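Local coordinates for glycosylation Associate Protein 3 (Streptococcus agalactiae serotype V, PDB 6OYC) that probably takes part in the glycosylation and export of adhesins through the accessory Sec system, as a member of the Gap123 complex, at residues V163-L168 with N225-G230; S202-E207 with G233-L238; I247-N252 with P287-Y292. All coordinates share one frame; numbering follows the deposited sequence.

Contact 1: residues V163-L168 with N225-G230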
loop_
_atom_site.group_PDB
_atom_site.type_symbol
_atom_site.label_atom_id
_atom_site.label_comp_id
_atom_site.label_asym_id
_atom_site.label_seq_id
_atom_site.Cartn_x
_atom_site.Cartn_y
_atom_site.Cartn_z
ATOM N N VAL C 163 -4.546 -4.788 -29.974
ATOM C CA VAL C 163 -4.959 -4.370 -28.642
ATOM C C VAL C 163 -3.792 -4.574 -27.685
ATOM O O VAL C 163 -3.098 -5.599 -27.739
ATOM C CB VAL C 163 -6.205 -5.149 -28.165
ATOM C CG1 VAL C 163 -6.736 -4.579 -26.863
ATOM C CG2 VAL C 163 -7.287 -5.133 -29.231
ATOM N N LEU C 164 -3.560 -3.586 -26.831
ATOM C CA LEU C 164 -2.735 -3.756 -25.645
ATOM C C LEU C 164 -3.626 -3.608 -24.416
ATOM O O LEU C 164 -4.268 -2.565 -24.225
ATOM C CB LEU C 164 -1.591 -2.748 -25.603
ATOM C CG LEU C 164 -0.791 -2.874 -24.315
ATOM C CD1 LEU C 164 -0.129 -4.246 -24.222
ATOM C CD2 LEU C 164 0.224 -1.750 -24.209
ATOM N N ASN C 165 -3.680 -4.655 -23.603
ATOM C CA ASN C 165 -4.428 -4.640 -22.352
ATOM C C ASN C 165 -3.422 -4.549 -21.212
ATOM O O ASN C 165 -2.679 -5.497 -20.949
ATOM C CB ASN C 165 -5.324 -5.867 -22.239
ATOM C CG ASN C 165 -6.421 -5.874 -23.288
ATOM O OD1 ASN C 165 -7.117 -4.871 -23.484
ATOM N ND2 ASN C 165 -6.572 -7.002 -23.980
ATOM N N LEU C 166 -3.375 -3.389 -20.573
ATOM C CA LEU C 166 -2.432 -3.101 -19.501
ATOM C C LEU C 166 -3.153 -3.290 -18.172
ATOM O O LEU C 166 -4.091 -2.552 -17.863
ATOM C CB LEU C 166 -1.911 -1.674 -19.635
ATOM C CG LEU C 166 -0.406 -1.473 -19.574
ATOM C CD1 LEU C 166 0.284 -2.415 -20.561
ATOM C CD2 LEU C 166 -0.078 -0.027 -19.882
ATOM N N LEU C 167 -2.731 -4.277 -17.394
ATOM C CA LEU C 167 -3.313 -4.526 -16.078
ATOM C C LEU C 167 -2.432 -3.876 -15.016
ATOM O O LEU C 167 -1.305 -4.320 -14.770
ATOM C CB LEU C 167 -3.472 -6.017 -15.795
ATOM C CG LEU C 167 -4.104 -6.222 -14.418
ATOM C CD1 LEU C 167 -5.489 -5.599 -14.408
ATOM C CD2 LEU C 167 -4.184 -7.689 -14.048
ATOM N N LEU C 168 -2.960 -2.836 -14.381
ATOM C CA LEU C 168 -2.255 -2.135 -13.313
ATOM C C LEU C 168 -2.375 -2.970 -12.042
ATOM O O LEU C 168 -3.476 -3.141 -11.507
ATOM C CB LEU C 168 -2.840 -0.736 -13.131
ATOM C CG LEU C 168 -2.208 0.474 -13.836
ATOM C CD1 LEU C 168 -1.817 0.156 -15.262
ATOM C CD2 LEU C 168 -3.133 1.695 -13.798
ATOM N N ASN C 225 -5.964 -0.406 -23.603
ATOM C CA ASN C 225 -6.880 -0.384 -22.476
ATOM C C ASN C 225 -6.069 -0.507 -21.192
ATOM O O ASN C 225 -5.182 -1.364 -21.089
ATOM C CB ASN C 225 -7.903 -1.511 -22.573
ATOM C CG ASN C 225 -8.702 -1.458 -23.849
ATOM O OD1 ASN C 225 -9.478 -0.530 -24.069
ATOM N ND2 ASN C 225 -8.534 -2.469 -24.694
ATOM N N VAL C 226 -6.348 0.364 -20.233
ATOM C CA VAL C 226 -5.706 0.317 -18.926
ATOM C C VAL C 226 -6.760 -0.148 -17.928
ATOM O O VAL C 226 -7.760 0.547 -17.698
ATOM C CB VAL C 226 -5.100 1.673 -18.545
ATOM C CG1 VAL C 226 -4.472 1.603 -17.173
ATOM C CG2 VAL C 226 -4.053 2.084 -19.588
ATOM N N ILE C 227 -6.557 -1.357 -17.385
ATOM C CA ILE C 227 -7.477 -2.024 -16.466
ATOM C C ILE C 227 -6.910 -1.974 -15.051
ATOM O O ILE C 227 -5.719 -2.243 -14.836
ATOM C CB ILE C 227 -7.710 -3.488 -16.879
ATOM C CG1 ILE C 227 -8.209 -3.575 -18.321
ATOM C CG2 ILE C 227 -8.664 -4.185 -15.913
ATOM C CD1 ILE C 227 -7.399 -4.530 -19.160
ATOM N N ALA C 228 -7.775 -1.671 -14.079
ATOM C CA ALA C 228 -7.400 -1.714 -12.670
ATOM C C ALA C 228 -8.540 -2.287 -11.833
ATOM O O ALA C 228 -9.693 -2.333 -12.264
ATOM C CB ALA C 228 -7.023 -0.331 -12.157
ATOM N N TYR C 229 -8.191 -2.714 -10.613
ATOM C CA TYR C 229 -9.121 -3.352 -9.683
ATOM C C TYR C 229 -9.028 -2.853 -8.241
ATOM O O TYR C 229 -9.870 -3.246 -7.424
ATOM C CB TYR C 229 -8.891 -4.869 -9.671
ATOM C CG TYR C 229 -7.509 -5.219 -9.206
ATOM C CD1 TYR C 229 -6.446 -5.276 -10.110
ATOM C CD2 TYR C 229 -7.247 -5.464 -7.859
ATOM C CE1 TYR C 229 -5.175 -5.584 -9.688
ATOM C CE2 TYR C 229 -5.973 -5.766 -7.430
ATOM C CZ TYR C 229 -4.941 -5.828 -8.349
ATOM O OH TYR C 229 -3.664 -6.126 -7.922
ATOM N N GLY C 230 -8.015 -2.049 -7.889
ATOM C CA GLY C 230 -7.845 -1.553 -6.539
ATOM C C GLY C 230 -7.668 -0.045 -6.550
ATOM O O GLY C 230 -7.640 0.584 -7.608
HETATM O O HOH W 1 -5.449 -1.911 -9.616
#

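Contact 2: residues S202-E207 with G233-L238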
loop_
_atom_site.group_PDB
_atom_site.type_symbol
_atom_site.label_atom_id
_atom_site.label_comp_id
_atom_site.label_asym_id
_atom_site.label_seq_id
_atom_site.Cartn_x
_atom_site.Cartn_y
_atom_site.Cartn_z
ATOM N N SER C 202 2.127 4.039 -5.352
ATOM C CA SER C 202 1.523 4.806 -6.429
ATOM C C SER C 202 1.692 4.088 -7.756
ATOM O O SER C 202 2.721 3.454 -8.014
ATOM C CB SER C 202 2.138 6.197 -6.528
ATOM O OG SER C 202 1.703 6.839 -7.716
ATOM N N LEU C 203 0.666 4.189 -8.595
ATOM C CA LEU C 203 0.737 3.697 -9.961
ATOM C C LEU C 203 0.709 4.829 -10.980
ATOM O O LEU C 203 0.604 4.572 -12.180
ATOM C CB LEU C 203 -0.393 2.699 -10.208
ATOM C CG LEU C 203 -0.173 1.459 -9.346
ATOM C CD1 LEU C 203 -1.351 0.493 -9.433
ATOM C CD2 LEU C 203 1.126 0.775 -9.742
ATOM N N ILE C 204 0.791 6.075 -10.528
ATOM C CA ILE C 204 0.987 7.219 -11.406
ATOM C C ILE C 204 2.492 7.432 -11.472
ATOM O O ILE C 204 3.087 8.009 -10.563
ATOM C CB ILE C 204 0.245 8.452 -10.891
ATOM C CG1 ILE C 204 -1.251 8.151 -10.858
ATOM C CG2 ILE C 204 0.564 9.683 -11.742
ATOM C CD1 ILE C 204 -2.100 9.251 -10.324
ATOM N N LEU C 205 3.120 6.917 -12.527
ATOM C CA LEU C 205 4.577 6.845 -12.601
ATOM C C LEU C 205 5.076 7.506 -13.880
ATOM O O LEU C 205 4.656 7.118 -14.989
ATOM C CB LEU C 205 5.051 5.391 -12.540
ATOM C CG LEU C 205 4.613 4.692 -11.255
ATOM C CD1 LEU C 205 4.906 3.208 -11.302
ATOM C CD2 LEU C 205 5.262 5.356 -10.034
ATOM N N PRO C 206 5.980 8.482 -13.774
ATOM C CA PRO C 206 6.538 9.118 -14.977
ATOM C C PRO C 206 7.110 8.127 -15.969
ATOM O O PRO C 206 7.032 8.368 -17.185
ATOM C CB PRO C 206 7.626 10.039 -14.411
ATOM C CG PRO C 206 7.190 10.314 -12.993
ATOM C CD PRO C 206 6.538 9.039 -12.529
ATOM N N GLU C 207 7.648 6.999 -15.492
ATOM C CA GLU C 207 8.200 6.001 -16.408
ATOM C C GLU C 207 7.108 5.219 -17.131
ATOM O O GLU C 207 7.344 4.703 -18.229
ATOM C CB GLU C 207 9.141 5.054 -15.663
ATOM C CG GLU C 207 10.531 5.647 -15.453
ATOM C CD GLU C 207 10.959 6.593 -16.600
ATOM O OE1 GLU C 207 11.386 6.091 -17.670
ATOM O OE2 GLU C 207 10.878 7.840 -16.431
ATOM N N GLY C 233 -4.579 1.665 -8.472
ATOM C CA GLY C 233 -4.696 1.425 -9.904
ATOM C C GLY C 233 -5.871 2.166 -10.519
ATOM O O GLY C 233 -5.751 2.763 -11.592
ATOM N N ASN C 234 -7.033 2.116 -9.860
ATOM C CA ASN C 234 -8.189 2.854 -10.360
ATOM C C ASN C 234 -7.870 4.338 -10.456
ATOM O O ASN C 234 -8.257 5.005 -11.417
ATOM C CB ASN C 234 -9.408 2.641 -9.456
ATOM C CG ASN C 234 -9.937 1.217 -9.482
ATOM O OD1 ASN C 234 -9.872 0.531 -10.490
ATOM N ND2 ASN C 234 -10.480 0.776 -8.358
ATOM N N PHE C 235 -7.157 4.868 -9.462
ATOM C CA PHE C 235 -6.786 6.279 -9.482
ATOM C C PHE C 235 -5.817 6.570 -10.620
ATOM O O PHE C 235 -6.021 7.507 -11.398
ATOM C CB PHE C 235 -6.177 6.661 -8.139
ATOM C CG PHE C 235 -5.987 8.134 -7.948
ATOM C CD1 PHE C 235 -6.994 9.026 -8.271
ATOM C CD2 PHE C 235 -4.810 8.624 -7.403
ATOM C CE1 PHE C 235 -6.819 10.389 -8.086
ATOM C CE2 PHE C 235 -4.632 9.983 -7.200
ATOM C CZ PHE C 235 -5.637 10.867 -7.554
ATOM N N ALA C 236 -4.751 5.772 -10.728
ATOM C CA ALA C 236 -3.818 5.923 -11.838
ATOM C C ALA C 236 -4.521 5.796 -13.188
ATOM O O ALA C 236 -4.280 6.604 -14.095
ATOM C CB ALA C 236 -2.694 4.896 -11.719
ATOM N N ALA C 237 -5.395 4.793 -13.338
ATOM C CA ALA C 237 -6.105 4.613 -14.603
ATOM C C ALA C 237 -6.892 5.861 -14.984
ATOM O O ALA C 237 -6.928 6.242 -16.158
ATOM C CB ALA C 237 -7.034 3.401 -14.527
ATOM N N LEU C 238 -7.530 6.516 -14.011
ATOM C CA LEU C 238 -8.233 7.759 -14.312
ATOM C C LEU C 238 -7.264 8.812 -14.824
ATOM O O LEU C 238 -7.594 9.587 -15.730
ATOM C CB LEU C 238 -8.961 8.279 -13.070
ATOM C CG LEU C 238 -10.168 7.504 -12.542
ATOM C CD1 LEU C 238 -10.512 8.020 -11.156
ATOM C CD2 LEU C 238 -11.363 7.624 -13.480
#

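Contact 3: residues I247-N252 with P287-Y292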
loop_
_atom_site.group_PDB
_atom_site.type_symbol
_atom_site.label_atom_id
_atom_site.label_comp_id
_atom_site.label_asym_id
_atom_site.label_seq_id
_atom_site.Cartn_x
_atom_site.Cartn_y
_atom_site.Cartn_z
ATOM N N ILE C 247 -6.644 6.115 -25.117
ATOM C CA ILE C 247 -6.780 4.877 -24.360
ATOM C C ILE C 247 -8.141 4.841 -23.663
ATOM O O ILE C 247 -8.811 5.861 -23.473
ATOM C CB ILE C 247 -5.624 4.697 -23.353
ATOM C CG1 ILE C 247 -5.759 5.681 -22.200
ATOM C CG2 ILE C 247 -4.276 4.909 -24.024
ATOM C CD1 ILE C 247 -5.411 5.066 -20.891
ATOM N N THR C 248 -8.571 3.638 -23.301
ATOM C CA THR C 248 -9.766 3.447 -22.493
ATOM C C THR C 248 -9.350 2.901 -21.135
ATOM O O THR C 248 -8.536 1.970 -21.049
ATOM C CB THR C 248 -10.766 2.496 -23.158
ATOM O OG1 THR C 248 -11.160 3.027 -24.426
ATOM C CG2 THR C 248 -12.015 2.375 -22.297
ATOM N N ALA C 249 -9.884 3.500 -20.083
ATOM C CA ALA C 249 -9.663 3.036 -18.726
ATOM C C ALA C 249 -10.819 2.141 -18.315
ATOM O O ALA C 249 -11.984 2.461 -18.570
ATOM C CB ALA C 249 -9.539 4.214 -17.755
ATOM N N TYR C 250 -10.497 1.021 -17.675
ATOM C CA TYR C 250 -11.498 0.156 -17.056
ATOM C C TYR C 250 -11.196 0.083 -15.565
ATOM O O TYR C 250 -10.135 -0.413 -15.165
ATOM C CB TYR C 250 -11.509 -1.223 -17.714
ATOM C CG TYR C 250 -11.956 -1.139 -19.163
ATOM C CD1 TYR C 250 -11.039 -0.873 -20.177
ATOM C CD2 TYR C 250 -13.298 -1.280 -19.511
ATOM C CE1 TYR C 250 -11.441 -0.777 -21.493
ATOM C CE2 TYR C 250 -13.708 -1.177 -20.823
ATOM C CZ TYR C 250 -12.775 -0.928 -21.805
ATOM O OH TYR C 250 -13.173 -0.835 -23.110
ATOM N N ILE C 251 -12.113 0.613 -14.753
ATOM C CA ILE C 251 -11.985 0.630 -13.301
ATOM C C ILE C 251 -13.227 0.002 -12.685
ATOM O O ILE C 251 -14.320 0.061 -13.256
ATOM C CB ILE C 251 -11.788 2.062 -12.756
ATOM C CG1 ILE C 251 -13.043 2.911 -13.004
ATOM C CG2 ILE C 251 -10.553 2.695 -13.358
ATOM C CD1 ILE C 251 -13.050 4.194 -12.237
ATOM N N ASN C 252 -13.058 -0.598 -11.504
ATOM C CA ASN C 252 -14.172 -1.208 -10.788
ATOM C C ASN C 252 -14.686 -0.360 -9.622
ATOM O O ASN C 252 -15.416 -0.881 -8.772
ATOM C CB ASN C 252 -13.786 -2.608 -10.295
ATOM C CG ASN C 252 -12.682 -2.582 -9.263
ATOM O OD1 ASN C 252 -12.195 -1.517 -8.879
ATOM N ND2 ASN C 252 -12.280 -3.763 -8.796
ATOM N N PRO C 287 -15.601 10.322 -20.829
ATOM C CA PRO C 287 -16.084 9.301 -21.780
ATOM C C PRO C 287 -15.128 8.145 -22.031
ATOM O O PRO C 287 -15.596 7.089 -22.478
ATOM C CB PRO C 287 -16.316 10.100 -23.068
ATOM C CG PRO C 287 -15.376 11.280 -22.945
ATOM C CD PRO C 287 -15.357 11.624 -21.472
ATOM N N ASN C 288 -13.823 8.288 -21.793
ATOM C CA ASN C 288 -12.917 7.152 -21.950
ATOM C C ASN C 288 -12.628 6.425 -20.636
ATOM O O ASN C 288 -11.682 5.630 -20.575
ATOM C CB ASN C 288 -11.595 7.573 -22.615
ATOM C CG ASN C 288 -10.885 8.695 -21.882
ATOM O OD1 ASN C 288 -11.503 9.500 -21.184
ATOM N ND2 ASN C 288 -9.572 8.762 -22.059
ATOM N N VAL C 289 -13.418 6.665 -19.590
ATOM C CA VAL C 289 -13.367 5.853 -18.381
ATOM C C VAL C 289 -14.627 5.006 -18.336
ATOM O O VAL C 289 -15.739 5.538 -18.239
ATOM C CB VAL C 289 -13.232 6.705 -17.109
ATOM C CG1 VAL C 289 -13.422 5.825 -15.884
ATOM C CG2 VAL C 289 -11.874 7.413 -17.068
ATOM N N LYS C 290 -14.451 3.692 -18.407
ATOM C CA LYS C 290 -15.533 2.733 -18.265
ATOM C C LYS C 290 -15.479 2.087 -16.882
ATOM O O LYS C 290 -14.408 1.928 -16.289
ATOM C CB LYS C 290 -15.433 1.654 -19.350
ATOM C CG LYS C 290 -15.491 2.196 -20.790
ATOM C CD LYS C 290 -16.714 3.084 -21.022
ATOM C CE LYS C 290 -16.612 3.869 -22.341
ATOM N NZ LYS C 290 -17.269 5.220 -22.248
ATOM N N HIS C 291 -16.642 1.687 -16.379
ATOM C CA HIS C 291 -16.785 1.145 -15.032
ATOM C C HIS C 291 -17.333 -0.273 -15.090
ATOM O O HIS C 291 -18.347 -0.521 -15.744
ATOM C CB HIS C 291 -17.719 2.023 -14.204
ATOM C CG HIS C 291 -17.391 3.477 -14.282
ATOM N ND1 HIS C 291 -16.801 4.163 -13.240
ATOM C CD2 HIS C 291 -17.559 4.375 -15.282
ATOM C CE1 HIS C 291 -16.631 5.425 -13.592
ATOM N NE2 HIS C 291 -17.075 5.576 -14.828
ATOM N N TYR C 292 -16.685 -1.194 -14.394
ATOM C CA TYR C 292 -17.152 -2.571 -14.337
ATOM C C TYR C 292 -17.239 -3.022 -12.882
ATOM O O TYR C 292 -16.719 -2.368 -11.976
ATOM C CB TYR C 292 -16.226 -3.498 -15.133
ATOM C CG TYR C 292 -14.873 -3.715 -14.495
ATOM C CD1 TYR C 292 -13.857 -2.757 -14.606
ATOM C CD2 TYR C 292 -14.606 -4.880 -13.772
ATOM C CE1 TYR C 292 -12.614 -2.968 -14.020
ATOM C CE2 TYR C 292 -13.392 -5.091 -13.187
ATOM C CZ TYR C 292 -12.392 -4.139 -13.303
ATOM O OH TYR C 292 -11.168 -4.375 -12.699
HETATM O O HOH W 2 -16.817 -3.088 -8.609
#

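Contact 1: residues V163-L168 with N225-G230
Leu168 brings both its methyls down on one branch of Val226: CD1 and CD2 each lie 3.6 Å from Val226 CG1, and the two side chains cross at a slant. Helix 231-243 packs on this face, with Ala236 against Leu168 and Ala237 against Val226. On the opposite face Leu167 has CG anti to its backbone N (chi1 -179°), and its CD1 sits 3.8 Å from Ile227 CG2, the two side chains crossing at about a right angle. On that face Ile227 CD1 also reaches Asn165 CB.

Between the two faces runs a ladder joining 163-168 and 223-227, adjacent inner strands of the five-stranded parallel sheet of an alpha/beta domain. Asn225 N donates to Leu164 O and Ile227 N to Leu166 O, while Leu166 N and Leu168 N return the bonds to Asn225 O and Ile227 O. Beyond the last rung, water 1 bridges Leu168 O and Tyr229 N, 3.0 Å from each, and Gly230 takes the N-cap position of the helix that follows.

The polar edge pairs two amides that lie side by side with their planes 18° apart. Asn225 ND2 gives Asn165 OD1 a hydrogen bond of 3.0 Å, 158° at the hydrogen. Asn165 ND2 bonds to Lys189 O. With OD1 accepting and ND2 donating, the buried Asn165 amide is fixed in its flip and satisfied at both ends, on a face shared with Leu167 and Ile227.

Contact 2: residues S202-E207 with G233-L238
Ala236 is the point where the loop 202-205 comes down on helix 231-243. Ala236 CB stands 3.3 Å from Leu203 O and 3.5 Å from Leu203 CB, while Ile204 CG1 rests 3.5 Å from Ala236 CA, so two successive loop residues bear on one small helical residue. A turn earlier, the end of Leu203 fits against bare backbone: chi2 of 174° sets CD1 anti to CA, and CD1 lies 3.5 Å from Gly233 CA. With no side chain on Gly233 and only a methyl on Ala236, loop and helix come close, the CA atoms of Ile204 and Ala236 being 5.0 Å apart.

The packing is looser toward the tip of Ile204. Its chain is extended (chi2 178°), and CD1 meets the Phe235 ring obliquely, 4.0 Å from CD2. Phe235 itself is buried among Phe258, Leu261, Leu262 and Leu276, but Ile204 is partly exposed, and a glycerol, probably from the crystallisation liquor, lies about 4 Å from its side chain.

No hydrogen bond joins the two segments; the polar ties lie around them. Tyr240, one turn beyond Ala236 on the same helix, bonds through OH to both Leu203 O and Leu205 N. Within the loop, Ser202 OG accepts from Ile204 N at 3.1 Å, an ST turn, and Leu205 then takes the N-cap position of helix 206-218. The loop that leads into that helix thus packs on Gly233 and Ala236 of helix 231-243, the helix that follows strand 223-227 in an alpha/beta domain.

Contact 3: residues I247-N252 with P287-Y292
Asn252 CB lies over one face of the Tyr292 ring, a CH-pi contact 3.8 Å from the ring centroid and 18° off its normal. Tyr292 CG stands between its backbone N and carbonyl carbon (chi1 71°), and the ring leans toward segment 247-252. At the ring's edge, in plane, Tyr292 CE1 comes to 3.7 Å from Tyr250 C. The Tyr250 ring meets Lys290 obliquely, its CE2 3.6 Å from Lys290 CB. On the other face of the sheet His291 and Ile251 run side by side, with ND1 of His291 3.9 Å from Ile251 CD1; that nitrogen is hydrogen-bonded to Asp253. Ala249 and Val289 continue this face, packed against helix 231-243.

Beneath the side chains the backbones pair in parallel: Ala249 N bonds to Asn288 O, Lys290 N to Ala249 O, Ile251 N to Lys290 O and Tyr292 N to Ile251 O. A weak 3.3 Å bond from Asn288 ND2 to Ile247 O adds to the pairing; Asn288 ND2 also bonds to Ala241 O.

Tyr292 OH bonds to Ala228 O, and the Asn252 amide joins Tyr229 O to Asn234 ND2. Strands 248-251 and 289-291, joined through helices 258-262 and 270-281, form a beta-alpha-beta crossover at the edge of the parallel sheet, 289-291 being outermost within this chain.

How the contacts relate
Contacts 1 and 3 lie in one five-stranded parallel sheet, ordered 191-193, 163-168, 223-227, 248-251, 289-291, with centres about 9 Å apart and a probable hydrogen bond from Tyr250 N to Val226 O. Contact 2 sits over the sheet, its centre about 11 Å from contact 1 and 14 Å from contact 3. Helix 231-243 ties all three: Ala228 CB packs on Gly233, Leu238 on Val289, and Asn234 ND2 probably bonds to Asn252 OD1. Along the chain contacts 1 and 2 interleave, while contact 3 follows both. Strand order 2-1-3-4-5, with a tight turn between strand 223-227 and helix 231-243, is consistent with an alpha/beta-hydrolase-like fold, a domain distinct from the antiparallel sheets nearer the N-terminus.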